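Local structure of caspase (Drosophila melanogaster, 3SIR) at residues 136-139 / 140-143. The protein acts as an effector caspase, a cysteine protease that cleaves target proteins during the execution phase of apoptosis in the fly. The protein carries 1 engineered substitution. Numbering follows the deposited sequence.
Sequences QACQ and GDRL
C138 O is the acceptor on which the chain reverses direction: D141 N donates to it over 3.0 Å in a bent bond. The donor lies above the carbonyl plane, 54° out of it, and thus off the lone pairs. The D141 side chain returns the link, since its carboxylate OD2 accepts from C138 N at 3.1 Å. That N-H comes in on the anti side of the carboxylate and only 19° from its plane. D141 CG stands anti to its own carbonyl carbon (chi1 -59°), which turns the carboxylate back over the strand end; OD2 lies 4.2 Å from A137 CB, at the margin of contact. D141 thus meets C138 at both its backbone N and its backbone O, with its carboxylate and its own N-H respectively. Around this turn, backbone bonds join A137 to S177 and Q139 to V179, tying it to neighbouring strand 172-179, while the D141 side chain touches Y176. The geometry describes a beta-turn over C138-D141, closed by the D141 N to C138 O bond, which follows the end of central strand 131-138 and overlaps the QACQG active-site pentapeptide of caspases; this carries C138, the probable nucleophile, whose side chain is about 7 Å from that of H96, the probable catalytic histidine.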
ATOM      1  N   GLN A 136      -3.065  -6.762  11.912  1.00 36.42           N
ATOM      2  CA  GLN A 136      -4.473  -6.941  12.244  1.00 36.90           C
ATOM      3  C   GLN A 136      -4.859  -6.051  13.422  1.00 37.07           C
ATOM      4  O   GLN A 136      -4.315  -6.187  14.519  1.00 36.97           O
ATOM      5  CB  GLN A 136      -4.745  -8.404  12.594  1.00 37.28           C
ATOM      6  CG  GLN A 136      -5.852  -9.060  11.783  1.00 37.64           C
ATOM      7  CD  GLN A 136      -5.997 -10.533  12.111  1.00 40.42           C
ATOM      8  OE1 GLN A 136      -5.958 -10.923  13.277  1.00 42.38           O
ATOM      9  NE2 GLN A 136      -6.065 -11.366  11.080  1.00 45.81           N
ATOM     10  N   ALA A 137      -5.774  -5.116  13.186  1.00 37.65           N
ATOM     11  CA  ALA A 137      -6.138  -4.138  14.207  1.00 37.91           C
ATOM     12  C   ALA A 137      -7.642  -4.147  14.440  1.00 39.21           C
ATOM     13  O   ALA A 137      -8.359  -4.970  13.874  1.00 39.46           O
ATOM     14  CB  ALA A 137      -5.672  -2.747  13.804  1.00 36.68           C
ATOM     15  N   CYS A 138      -8.110  -3.238  15.289  1.00 41.14           N
ATOM     16  CA  CYS A 138      -9.516  -3.193  15.668  1.00 43.18           C
ATOM     17  C   CYS A 138     -10.224  -2.107  14.874  1.00 45.06           C
ATOM     18  O   CYS A 138      -9.613  -1.099  14.510  1.00 45.28           O
ATOM     19  CB  CYS A 138      -9.651  -2.891  17.162  1.00 43.99           C
ATOM     20  SG  CYS A 138      -9.724  -4.341  18.231  1.00 48.77           S
ATOM     21  N   GLN A 139     -11.530  -2.276  14.682  1.00 46.38           N
ATOM     22  CA  GLN A 139     -12.326  -1.287  13.967  1.00 47.60           C
ATOM     23  C   GLN A 139     -12.577  -0.062  14.840  1.00 46.83           C
ATOM     24  O   GLN A 139     -13.609   0.600  14.724  1.00 48.44           O
ATOM     25  CB  GLN A 139     -13.647  -1.892  13.481  1.00 48.55           C
ATOM     26  CG  GLN A 139     -13.783  -1.934  11.961  1.00 53.42           C
ATOM     27  CD  GLN A 139     -14.934  -2.814  11.496  1.00 62.84           C
ATOM     28  OE1 GLN A 139     -16.026  -2.785  12.072  1.00 64.01           O
ATOM     29  NE2 GLN A 139     -14.694  -3.605  10.455  1.00 58.29           N
ATOM     30  N   GLY A 140     -11.634   0.224  15.730  1.00 45.88           N
ATOM     31  CA  GLY A 140     -11.670   1.453  16.509  1.00 43.98           C
ATOM     32  C   GLY A 140     -10.349   2.184  16.424  1.00 43.00           C
ATOM     33  O   GLY A 140     -10.278   3.386  16.664  1.00 44.90           O
ATOM     34  N   ASP A 141      -9.298   1.453  16.075  1.00 42.48           N
ATOM     35  CA  ASP A 141      -8.012   2.060  15.754  1.00 41.76           C
ATOM     36  C   ASP A 141      -8.079   2.853  14.452  1.00 41.40           C
ATOM     37  O   ASP A 141      -9.045   2.736  13.701  1.00 41.46           O
ATOM     38  CB  ASP A 141      -6.926   0.988  15.686  1.00 39.97           C
ATOM     39  CG  ASP A 141      -6.791   0.221  16.988  1.00 39.26           C
ATOM     40  OD1 ASP A 141      -6.179   0.760  17.934  1.00 40.82           O
ATOM     41  OD2 ASP A 141      -7.382  -0.871  17.105  1.00 35.92           O
ATOM     42  N   ARG A 142      -7.115   3.748  14.252  1.00 40.72           N
ATOM     43  CA  ARG A 142      -7.049   4.542  13.031  1.00 40.44           C
ATOM     44  C   ARG A 142      -5.866   4.088  12.185  1.00 40.53           C
ATOM     45  O   ARG A 142      -4.876   3.585  12.714  1.00 40.76           O
ATOM     46  CB  ARG A 142      -6.902   6.030  13.363  1.00 40.83           C
ATOM     47  CG  ARG A 142      -7.872   6.552  14.416  1.00 43.11           C
ATOM     48  CD  ARG A 142      -7.187   7.516  15.379  1.00 46.51           C
ATOM     49  NE  ARG A 142      -7.407   8.915  15.019  1.00 50.11           N
ATOM     50  CZ  ARG A 142      -6.706   9.935  15.510  1.00 48.15           C
ATOM     51  NH1 ARG A 142      -5.726   9.719  16.376  1.00 47.88           N
ATOM     52  NH2 ARG A 142      -6.997  11.178  15.147  1.00 43.04           N
ATOM     53  N   LEU A 143      -5.952   4.305  10.877  1.00 39.98           N
ATOM     54  CA  LEU A 143      -4.764   4.302  10.032  1.00 40.22           C
ATOM     55  C   LEU A 143      -4.640   5.588   9.221  1.00 40.44           C
ATOM     56  O   LEU A 143      -5.562   5.971   8.504  1.00 40.71           O
ATOM     57  CB  LEU A 143      -4.766   3.090   9.101  1.00 39.83           C
ATOM     58  CG  LEU A 143      -3.563   2.952   8.165  1.00 38.49           C
ATOM     59  CD1 LEU A 143      -2.261   2.836   8.951  1.00 29.03           C
ATOM     60  CD2 LEU A 143      -3.751   1.746   7.254  1.00 34.37           C
TER